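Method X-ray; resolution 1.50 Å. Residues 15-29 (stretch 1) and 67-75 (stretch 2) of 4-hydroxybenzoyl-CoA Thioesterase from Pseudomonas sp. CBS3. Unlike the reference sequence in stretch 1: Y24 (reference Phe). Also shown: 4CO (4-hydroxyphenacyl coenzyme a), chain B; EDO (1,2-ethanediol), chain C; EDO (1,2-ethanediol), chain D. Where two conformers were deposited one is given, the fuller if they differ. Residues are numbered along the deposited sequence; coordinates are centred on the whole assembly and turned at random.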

ATOM      1  N   ASP A  15      -1.529   3.213   8.234  1.00  7.70           N
ATOM      2  CA  ASP A  15      -2.666   2.424   7.753  1.00  7.92           C
ATOM      3  C   ASP A  15      -3.965   3.220   7.850  1.00  9.30           C
ATOM      4  O   ASP A  15      -5.019   2.756   7.436  1.00 10.73           O
ATOM      5  CB  ASP A  15      -2.843   1.185   8.623  1.00  7.37           C
ATOM      6  CG  ASP A  15      -1.685   0.242   8.468  1.00  9.80           C
ATOM      7  OD1 ASP A  15      -1.075   0.149   7.441  1.00 15.72           O
ATOM      8  OD2 ASP A  15      -1.434  -0.498   9.520  1.00  9.68           O
ATOM      9  N   CYS A  16      -3.891   4.425   8.428  1.00 10.15           N
ATOM     10  CA  CYS A  16      -5.075   5.303   8.622  1.00  8.59           C
ATOM     11  C   CYS A  16      -5.110   6.447   7.636  1.00 11.58           C
ATOM     12  O   CYS A  16      -4.090   6.882   7.093  1.00 10.23           O
ATOM     13  CB  CYS A  16      -5.152   5.839  10.045  1.00  9.21           C
ATOM     14  SG  CYS A  16      -5.187   4.493  11.268  1.00 11.77           S
ATOM     15  N   ASP A  17      -6.330   6.915   7.407  1.00 10.50           N
ATOM     16  CA  ASP A  17      -6.563   8.017   6.471  1.00 11.71           C
ATOM     17  C   ASP A  17      -6.648   9.365   7.185  1.00 10.66           C
ATOM     18  O   ASP A  17      -6.457   9.493   8.392  1.00 11.02           O
ATOM     19  CB  ASP A  17      -7.834   7.725   5.641  1.00 11.30           C
ATOM     20  CG  ASP A  17      -9.077   7.680   6.480  1.00 16.31           C
ATOM     21  OD1 ASP A  17      -9.170   8.152   7.598  1.00 18.13           O
ATOM     22  OD2 ASP A  17     -10.032   7.051   5.860  1.00 36.62           O
ATOM     23  N   PRO A  18      -6.930  10.406   6.397  1.00 10.24           N
ATOM     24  CA  PRO A  18      -7.043  11.729   6.986  1.00 13.77           C
ATOM     25  C   PRO A  18      -8.156  11.805   8.030  1.00 25.65           C
ATOM     26  O   PRO A  18      -8.112  12.655   8.894  1.00 35.80           O
ATOM     27  CB  PRO A  18      -7.343  12.654   5.796  1.00 11.85           C
ATOM     28  CG  PRO A  18      -6.650  11.973   4.627  1.00 13.83           C
ATOM     29  CD  PRO A  18      -6.886  10.503   4.910  1.00  9.67           C
ATOM     30  N   ALA A  19      -9.133  10.914   7.935  1.00 20.13           N
ATOM     31  CA  ALA A  19     -10.245  10.854   8.874  1.00 26.18           C
ATOM     32  C   ALA A  19      -9.841  10.151  10.193  1.00 30.09           C
ATOM     33  O   ALA A  19     -10.679   9.979  11.097  1.00 23.34           O
ATOM     34  CB  ALA A  19     -11.462  10.173   8.236  1.00 28.59           C
ATOM     35  N   GLY A  20      -8.559   9.732  10.283  1.00 18.02           N
ATOM     36  CA  GLY A  20      -7.985   9.082  11.464  1.00 14.73           C
ATOM     37  C   GLY A  20      -8.340   7.618  11.762  1.00 15.43           C
ATOM     38  O   GLY A  20      -8.060   7.137  12.874  1.00 15.88           O
ATOM     39  N   ILE A  21      -8.918   6.931  10.804  1.00  9.75           N
ATOM     40  CA  ILE A  21      -9.283   5.539  11.003  1.00 12.23           C
ATOM     41  C   ILE A  21      -8.672   4.675   9.910  1.00 11.18           C
ATOM     42  O   ILE A  21      -8.201   5.233   8.906  1.00  9.98           O
ATOM     43  CB  ILE A  21     -10.810   5.329  11.035  1.00 17.16           C
ATOM     44  CG1 ILE A  21     -11.427   5.886   9.742  1.00 17.68           C
ATOM     45  CG2 ILE A  21     -11.372   6.051  12.294  1.00 16.74           C
ATOM     46  CD1 ILE A  21     -12.944   5.646   9.615  1.00 16.69           C
ATOM     47  N   VAL A  22      -8.699   3.376  10.081  1.00  9.76           N
ATOM     48  CA  VAL A  22      -8.121   2.486   9.067  1.00  8.29           C
ATOM     49  C   VAL A  22      -8.698   2.745   7.684  1.00 11.89           C
ATOM     50  O   VAL A  22      -9.912   2.707   7.515  1.00 10.12           O
ATOM     51  CB  VAL A  22      -8.341   1.021   9.363  1.00 12.99           C
ATOM     52  CG1 VAL A  22      -7.625   0.215   8.274  1.00 13.40           C
ATOM     53  CG2 VAL A  22      -7.724   0.644  10.667  1.00 15.81           C
ATOM     54  N   TRP A  23      -7.823   2.974   6.706  1.00 10.29           N
ATOM     55  CA  TRP A  23      -8.246   3.171   5.327  1.00  9.26           C
ATOM     56  C   TRP A  23      -8.628   1.775   4.847  1.00 10.02           C
ATOM     57  O   TRP A  23      -7.839   0.865   4.910  1.00  9.08           O
ATOM     58  CB  TRP A  23      -7.087   3.758   4.512  1.00  7.94           C
ATOM     59  CG  TRP A  23      -7.507   4.074   3.099  1.00  9.20           C
ATOM     60  CD1 TRP A  23      -8.648   4.699   2.683  1.00 14.69           C
ATOM     61  CD2 TRP A  23      -6.763   3.777   1.933  1.00  7.83           C
ATOM     62  NE1 TRP A  23      -8.676   4.826   1.314  1.00 13.32           N
ATOM     63  CE2 TRP A  23      -7.518   4.255   0.828  1.00 11.23           C
ATOM     64  CE3 TRP A  23      -5.550   3.149   1.720  1.00  8.09           C
ATOM     65  CZ2 TRP A  23      -7.045   4.117  -0.477  1.00  9.53           C
ATOM     66  CZ3 TRP A  23      -5.084   3.021   0.425  1.00  9.76           C
ATOM     67  CH2 TRP A  23      -5.819   3.531  -0.654  1.00 10.31           C
ATOM     68  N   TYR A  24      -9.862   1.592   4.409  1.00  8.87           N
ATOM     69  CA  TYR A  24     -10.357   0.256   4.040  1.00  9.61           C
ATOM     70  C   TYR A  24      -9.547  -0.764   3.228  1.00 11.60           C
ATOM     71  O   TYR A  24      -9.609  -1.964   3.510  1.00 10.57           O
ATOM     72  CB  TYR A  24     -11.856   0.182   3.719  1.00  9.74           C
ATOM     73  CG  TYR A  24     -12.137   0.374   2.257  1.00  8.60           C
ATOM     74  CD1 TYR A  24     -12.245  -0.733   1.418  1.00  7.86           C
ATOM     75  CD2 TYR A  24     -12.281   1.661   1.737  1.00  8.93           C
ATOM     76  CE1 TYR A  24     -12.536  -0.561   0.066  1.00 10.83           C
ATOM     77  CE2 TYR A  24     -12.576   1.853   0.391  1.00 10.15           C
ATOM     78  CZ  TYR A  24     -12.706   0.735  -0.430  1.00 12.62           C
ATOM     79  OH  TYR A  24     -12.979   0.906  -1.757  1.00 72.36           O
ATOM     80  N   PRO A  25      -8.803  -0.316   2.222  1.00 10.22           N
ATOM     81  CA  PRO A  25      -8.054  -1.304   1.470  1.00 10.60           C
ATOM     82  C   PRO A  25      -7.084  -2.070   2.364  1.00 10.98           C
ATOM     83  O   PRO A  25      -6.727  -3.220   2.086  1.00 11.12           O
ATOM     84  CB  PRO A  25      -7.418  -0.569   0.327  1.00 11.02           C
ATOM     85  CG  PRO A  25      -8.292   0.676   0.158  1.00 10.10           C
ATOM     86  CD  PRO A  25      -8.809   1.020   1.546  1.00  8.45           C
ATOM     87  N   ASN A  26      -6.680  -1.453   3.470  1.00 10.08           N
ATOM     88  CA  ASN A  26      -5.793  -2.113   4.429  1.00  9.46           C
ATOM     89  C   ASN A  26      -6.420  -3.373   5.006  1.00 12.99           C
ATOM     90  O   ASN A  26      -5.722  -4.378   5.234  1.00 10.70           O
ATOM     91  CB  ASN A  26      -5.243  -1.168   5.521  1.00 10.55           C
ATOM     92  CG  ASN A  26      -4.339  -0.140   4.873  1.00 15.29           C
ATOM     93  OD1 ASN A  26      -3.514  -0.513   4.040  1.00 15.58           O
ATOM     94  ND2 ASN A  26      -4.502   1.144   5.179  1.00 13.49           N
ATOM     95  N   TYR A  27      -7.752  -3.349   5.269  1.00 10.88           N
ATOM     96  CA  TYR A  27      -8.384  -4.553   5.765  1.00  9.39           C
ATOM     97  C   TYR A  27      -8.197  -5.695   4.750  1.00  8.69           C
ATOM     98  O   TYR A  27      -7.916  -6.829   5.095  1.00 11.50           O
ATOM     99  CB  TYR A  27      -9.898  -4.391   5.998  1.00  8.18           C
ATOM    100  CG  TYR A  27     -10.209  -3.517   7.197  1.00  8.82           C
ATOM    101  CD1 TYR A  27      -9.933  -3.984   8.482  1.00 10.54           C
ATOM    102  CD2 TYR A  27     -10.777  -2.255   7.056  1.00  7.50           C
ATOM    103  CE1 TYR A  27     -10.231  -3.198   9.597  1.00 12.01           C
ATOM    104  CE2 TYR A  27     -11.077  -1.455   8.159  1.00  7.93           C
ATOM    105  CZ  TYR A  27     -10.795  -1.936   9.434  1.00 12.01           C
ATOM    106  OH  TYR A  27     -11.054  -1.158  10.543  1.00 18.20           O
ATOM    107  N   HIS A  28      -8.330  -5.399   3.457  1.00  8.01           N
ATOM    108  CA  HIS A  28      -8.153  -6.456   2.473  1.00  8.99           C
ATOM    109  C   HIS A  28      -6.713  -6.989   2.493  1.00 15.37           C
ATOM    110  O   HIS A  28      -6.487  -8.162   2.286  1.00 11.81           O
ATOM    111  CB  HIS A  28      -8.565  -5.948   1.064  1.00 10.08           C
ATOM    112  CG  HIS A  28     -10.026  -5.646   1.049  1.00 13.68           C
ATOM    113  ND1 HIS A  28     -10.991  -6.681   1.071  1.00 13.22           N
ATOM    114  CD2 HIS A  28     -10.679  -4.435   1.025  1.00 13.25           C
ATOM    115  CE1 HIS A  28     -12.202  -6.072   1.056  1.00 14.90           C
ATOM    116  NE2 HIS A  28     -12.038  -4.730   1.022  1.00 13.68           N
ATOM    117  N   ARG A  29      -5.711  -6.108   2.755  1.00 10.94           N
ATOM    118  CA  ARG A  29      -4.327  -6.578   2.832  1.00  7.71           C
ATOM    119  C   ARG A  29      -4.283  -7.572   3.980  1.00  8.86           C
ATOM    120  O   ARG A  29      -3.703  -8.636   3.845  1.00 12.03           O
ATOM    121  CB  ARG A  29      -3.371  -5.426   3.245  1.00  9.39           C
ATOM    122  CG  ARG A  29      -3.004  -4.461   2.142  1.00 34.30           C
ATOM    123  CD  ARG A  29      -1.594  -3.888   2.359  1.00 41.86           C
ATOM    124  NE  ARG A  29      -1.530  -3.078   3.557  1.00 20.63           N
ATOM    125  CZ  ARG A  29      -0.975  -3.441   4.709  1.00 27.79           C
ATOM    126  NH1 ARG A  29      -0.401  -4.611   4.832  1.00 27.71           N
ATOM    127  NH2 ARG A  29      -0.981  -2.599   5.771  1.00 25.43           N
ATOM    128  N   SER A  67     -18.447  -6.502   5.148  1.00 10.05           N
ATOM    129  CA  SER A  67     -19.200  -5.519   5.913  1.00 10.10           C
ATOM    130  C   SER A  67     -18.294  -4.904   6.954  1.00 13.45           C
ATOM    131  O   SER A  67     -17.483  -5.585   7.579  1.00 13.96           O
ATOM    132  CB  SER A  67     -20.448  -6.120   6.525  0.50 16.83           C
ATOM    133  OG  SER A  67     -21.241  -6.662   5.485  0.50 23.21           O
ATOM    134  N   PHE A  68     -18.397  -3.585   7.144  1.00 13.41           N
ATOM    135  CA  PHE A  68     -17.578  -2.819   8.099  1.00 10.27           C
ATOM    136  C   PHE A  68     -18.500  -2.323   9.182  1.00 10.70           C
ATOM    137  O   PHE A  68     -19.345  -1.448   8.970  1.00 10.34           O
ATOM    138  CB  PHE A  68     -16.865  -1.671   7.364  1.00  9.91           C
ATOM    139  CG  PHE A  68     -16.089  -2.175   6.183  1.00  8.83           C
ATOM    140  CD1 PHE A  68     -16.686  -2.297   4.926  1.00 11.39           C
ATOM    141  CD2 PHE A  68     -14.748  -2.551   6.317  1.00 11.99           C
ATOM    142  CE1 PHE A  68     -15.966  -2.755   3.815  1.00 12.68           C
ATOM    143  CE2 PHE A  68     -14.021  -3.036   5.219  1.00 11.06           C
ATOM    144  CZ  PHE A  68     -14.623  -3.124   3.955  1.00 10.68           C
ATOM    145  N   VAL A  69     -18.329  -2.923  10.350  1.00 11.01           N
ATOM    146  CA  VAL A  69     -19.195  -2.682  11.487  1.00 10.60           C
ATOM    147  C   VAL A  69     -18.901  -1.501  12.394  1.00 14.40           C
ATOM    148  O   VAL A  69     -19.794  -0.764  12.828  1.00 15.38           O
ATOM    149  CB  VAL A  69     -19.340  -4.008  12.221  1.00 12.75           C
ATOM    150  CG1 VAL A  69     -20.352  -3.794  13.311  1.00 15.27           C
ATOM    151  CG2 VAL A  69     -19.835  -5.082  11.247  1.00 15.37           C
ATOM    152  N   CYS A  70     -17.612  -1.323  12.694  1.00 12.55           N
ATOM    153  CA  CYS A  70     -17.171  -0.209  13.509  1.00 12.47           C
ATOM    154  C   CYS A  70     -15.759   0.161  13.075  1.00  9.27           C
ATOM    155  O   CYS A  70     -15.105  -0.571  12.350  1.00 12.28           O
ATOM    156  CB  CYS A  70     -17.295  -0.386  15.025  1.00 17.21           C
ATOM    157  SG  CYS A  70     -16.075  -1.552  15.603  1.00 24.56           S
ATOM    158  N   THR A  71     -15.312   1.322  13.481  1.00 14.39           N
ATOM    159  CA  THR A  71     -13.998   1.783  13.075  1.00 12.07           C
ATOM    160  C   THR A  71     -12.901   1.249  13.924  1.00 13.91           C
ATOM    161  O   THR A  71     -13.110   0.730  14.994  1.00 11.95           O
ATOM    162  CB  THR A  71     -13.947   3.318  13.188  1.00 14.84           C
ATOM    163  OG1 THR A  71     -14.020   3.694  14.549  1.00 14.47           O
ATOM    164  CG2 THR A  71     -15.070   3.984  12.403  1.00 12.09           C
ATOM    165  N   ALA A  72     -11.682   1.400  13.398  1.00 11.05           N
ATOM    166  CA  ALA A  72     -10.525   1.005  14.152  1.00 10.10           C
ATOM    167  C   ALA A  72      -9.446   2.044  13.837  1.00 12.23           C
ATOM    168  O   ALA A  72      -9.553   2.746  12.803  1.00 10.50           O
ATOM    169  CB  ALA A  72     -10.080  -0.415  13.926  1.00 10.02           C
ATOM    170  N   SER A  73      -8.419   2.145  14.680  1.00 11.21           N
ATOM    171  CA  SER A  73      -7.351   3.134  14.419  1.00 10.31           C
ATOM    172  C   SER A  73      -6.001   2.616  14.868  1.00 11.56           C
ATOM    173  O   SER A  73      -5.898   1.558  15.473  1.00  9.95           O
ATOM    174  CB  SER A  73      -7.696   4.441  15.140  1.00 12.41           C
ATOM    175  OG  SER A  73      -6.872   5.505  14.658  1.00 13.42           O
ATOM    176  N   TYR A  74      -4.939   3.383  14.604  1.00 11.59           N
ATOM    177  CA  TYR A  74      -3.611   2.960  14.982  1.00  9.47           C
ATOM    178  C   TYR A  74      -3.486   2.663  16.461  1.00 10.65           C
ATOM    179  O   TYR A  74      -4.052   3.363  17.313  1.00 12.63           O
ATOM    180  CB  TYR A  74      -2.481   3.874  14.426  1.00  9.43           C
ATOM    181  CG  TYR A  74      -2.489   5.292  14.987  1.00  8.12           C
ATOM    182  CD1 TYR A  74      -3.126   6.333  14.304  1.00  9.54           C
ATOM    183  CD2 TYR A  74      -1.800   5.596  16.160  1.00 11.92           C
ATOM    184  CE1 TYR A  74      -3.114   7.642  14.788  1.00 11.56           C
ATOM    185  CE2 TYR A  74      -1.752   6.907  16.648  1.00 11.92           C
ATOM    186  CZ  TYR A  74      -2.410   7.929  15.962  1.00 12.46           C
ATOM    187  OH  TYR A  74      -2.370   9.202  16.440  1.00 13.23           O
ATOM    188  N   ASP A  75      -2.739   1.606  16.732  1.00 10.96           N
ATOM    189  CA  ASP A  75      -2.489   1.070  18.067  1.00 12.39           C
ATOM    190  C   ASP A  75      -3.531   0.045  18.448  1.00 17.98           C
ATOM    191  O   ASP A  75      -3.320  -0.740  19.361  1.00 14.90           O
ATOM    192  CB  ASP A  75      -2.148   2.049  19.167  1.00 12.79           C
ATOM    193  CG  ASP A  75      -0.814   2.699  18.882  1.00 18.30           C
ATOM    194  OD1 ASP A  75       0.151   2.092  18.468  1.00 24.04           O
ATOM    195  OD2 ASP A  75      -0.841   3.969  19.010  1.00 22.67           O
TER
HETATM  196  N1A 4CO B 170     -25.030  -3.226   4.661  1.00 13.46           N
HETATM  197  C2A 4CO B 170     -25.875  -2.290   4.134  1.00 17.56           C
HETATM  198  N3A 4CO B 170     -26.138  -1.100   4.606  1.00 11.61           N
HETATM  199  C4A 4CO B 170     -25.442  -0.834   5.732  1.00 12.65           C
HETATM  200  C5A 4CO B 170     -24.567  -1.686   6.383  1.00 12.37           C
HETATM  201  C6A 4CO B 170     -24.351  -2.944   5.800  1.00 14.95           C
HETATM  202  N6A 4CO B 170     -23.535  -3.839   6.316  1.00 18.38           N
HETATM  203  N7A 4CO B 170     -24.048  -1.089   7.528  1.00 13.68           N
HETATM  204  C8A 4CO B 170     -24.627   0.118   7.566  1.00 14.59           C
HETATM  205  N9A 4CO B 170     -25.492   0.309   6.520  1.00 13.40           N
HETATM  206  C1D 4CO B 170     -26.370   1.457   6.274  1.00 13.03           C
HETATM  207  C2D 4CO B 170     -27.524   1.508   7.272  1.00 15.93           C
HETATM  208  O2D 4CO B 170     -28.567   0.596   6.922  1.00 19.55           O
HETATM  209  C3D 4CO B 170     -27.975   2.942   7.056  1.00 17.44           C
HETATM  210  O3D 4CO B 170     -28.521   3.096   5.770  1.00 20.03           O
HETATM  211  P3D 4CO B 170     -29.906   3.818   5.527  1.00 17.07           P
HETATM  212  O7A 4CO B 170     -30.935   2.826   5.765  1.00 35.28           O
HETATM  213  O8A 4CO B 170     -30.035   4.970   6.425  1.00 18.54           O
HETATM  214  O9A 4CO B 170     -29.915   4.291   4.048  1.00 15.98           O
HETATM  215  C4D 4CO B 170     -26.607   3.617   7.008  1.00 17.83           C
HETATM  216  O4D 4CO B 170     -25.659   2.583   6.602  1.00 15.65           O
HETATM  217  C5D 4CO B 170     -26.153   4.341   8.240  1.00 18.24           C
HETATM  218  O5D 4CO B 170     -25.894   3.360   9.247  1.00 20.34           O
HETATM  219  P1A 4CO B 170     -26.500   3.591  10.695  1.00 20.47           P
HETATM  220  O1A 4CO B 170     -26.229   2.314  11.374  1.00 19.71           O
HETATM  221  O2A 4CO B 170     -27.905   3.926  10.661  1.00 26.34           O
HETATM  222  O3A 4CO B 170     -25.794   4.765  11.359  1.00 16.88           O
HETATM  223  P2A 4CO B 170     -24.491   4.827  12.293  1.00 17.81           P
HETATM  224  O4A 4CO B 170     -24.177   6.262  12.454  1.00 16.32           O
HETATM  225  O5A 4CO B 170     -24.830   4.249  13.592  1.00 19.36           O
HETATM  226  O6A 4CO B 170     -23.271   3.854  11.770  1.00 15.58           O
HETATM  227  CBP 4CO B 170     -21.151   3.976  10.789  1.00 16.19           C
HETATM  228  CCP 4CO B 170     -22.647   4.207  10.564  1.00 18.53           C
HETATM  229  CDP 4CO B 170     -20.632   4.804  11.977  1.00 13.65           C
HETATM  230  CEP 4CO B 170     -20.383   4.265   9.506  1.00 18.34           C
HETATM  231  CAP 4CO B 170     -20.883   2.552  11.306  1.00 16.30           C
HETATM  232  OAP 4CO B 170     -21.405   1.588  10.390  1.00 12.62           O
HETATM  233  C9P 4CO B 170     -19.392   2.223  11.243  1.00 11.24           C
HETATM  234  O9P 4CO B 170     -18.605   2.819  11.948  1.00 14.09           O
HETATM  235  N8P 4CO B 170     -18.963   1.256  10.251  1.00 11.41           N
HETATM  236  C7P 4CO B 170     -17.503   1.198  10.121  1.00 12.59           C
HETATM  237  C6P 4CO B 170     -16.984   2.155   9.038  1.00 13.91           C
HETATM  238  C5P 4CO B 170     -15.535   1.783   8.706  1.00 15.50           C
HETATM  239  O5P 4CO B 170     -14.653   1.739   9.557  1.00 12.73           O
HETATM  240  N4P 4CO B 170     -15.332   1.522   7.300  1.00  9.25           N
HETATM  241  C3P 4CO B 170     -14.005   1.045   6.938  1.00  9.85           C
HETATM  242  C2P 4CO B 170     -12.989   2.156   6.960  1.00 17.59           C
HETATM  243  S1P 4CO B 170     -13.614   3.750   6.429  1.00 18.77           S
HETATM  244  O1B 4CO B 170     -11.479   3.986   3.968  1.00 14.50           O
HETATM  245  C1B 4CO B 170     -12.021   4.862   4.619  1.00 11.31           C
HETATM  246  C2B 4CO B 170     -12.625   6.010   3.932  1.00  7.93           C
HETATM  247  C3B 4CO B 170     -13.238   7.026   4.705  1.00  9.97           C
HETATM  248  C4B 4CO B 170     -13.796   8.132   4.068  1.00  8.40           C
HETATM  249  C5B 4CO B 170     -13.719   8.241   2.664  1.00 11.15           C
HETATM  250  O2B 4CO B 170     -14.220   9.384   2.004  1.00 11.52           O
HETATM  251  C6B 4CO B 170     -13.123   7.200   1.898  1.00  8.06           C
HETATM  252  C7B 4CO B 170     -12.569   6.075   2.539  1.00  8.78           C
HETATM  253  CB  4CO B 170     -12.121   4.767   6.097  1.00 11.04           C
HETATM  254  C1  EDO C 400     -22.854  -1.323  11.876  1.00 23.93           C
HETATM  255  O1  EDO C 400     -22.499  -0.401  12.873  1.00 43.20           O
HETATM  256  C2  EDO C 400     -23.870  -0.745  10.901  1.00 33.18           C
HETATM  257  O2  EDO C 400     -23.989   0.672  10.994  1.00 36.43           O
HETATM  258  C1  EDO D 401     -20.739 -11.414   6.108  1.00 31.65           C
HETATM  259  O1  EDO D 401     -22.011 -10.879   6.442  1.00 55.48           O
HETATM  260  C2  EDO D 401     -19.914 -10.356   5.420  1.00 33.35           C
HETATM  261  O2  EDO D 401     -20.749  -9.330   4.896  1.00 49.11           O
HETATM  262  O   HOH W   1     -11.937   1.771  10.191  1.00 17.53           O

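Two segments distant in sequence often join through an apolar patch and a few directional bonds that accompany it, and this thioesterase offers a compact example. The apolar part centres on F68, at the end of a strand, whose CA-to-CB bond points toward the other stretch and which has the largest covered area in the contact. Its ring meets Y27, from the helix of stretch 1, with F68 CE2 3.8 Å from Y27 CD2; the planes lie 50° apart, so the pair is oblique rather than stacked. The same CE2 atom of F68 lies 4.2 Å from Y24 CB, while H28 NE2 approaches F68 CZ at 4.2 Å, at the edge of the phenylalanine ring. Y24 differs from the reference sequence, which has Phe here.

Further along, smaller groups take over. V22 CG2 rests 4.2 Å from A72 CB, and I21 CG2 lies 3.9 Å from T71 CB. C16 places its sulfur at the edge of the Y74 ring, C16 SG lying 4.1 Å from Y74 CD1.

The two direct hydrogen bonds across the stretches lie where both chains are loop or turn. V22 N donates to A72 O at 2.9 Å with a nearly straight 159° angle, tying two loops together where I21 and S73 bring their CA atoms within 4.6 Å. Beyond it, S73 OG donates to G20 O at 2.7 Å, so a side chain serves a carbonyl at the end of the D17–G20 type I turn. G20 has a positive phi, which favours glycine.

One water also bridges the stretches, accepting from A72 N at 3.2 Å, bonding to Y27 OH at 3.1 Å and donating to O5P of 4-hydroxyphenacyl coenzyme A at 2.8 Å. The ligand itself spans the junction: Y24 N donates to its O1B at 2.9 Å, and its N8P makes a weak bond to F68 O at 3.0 Å.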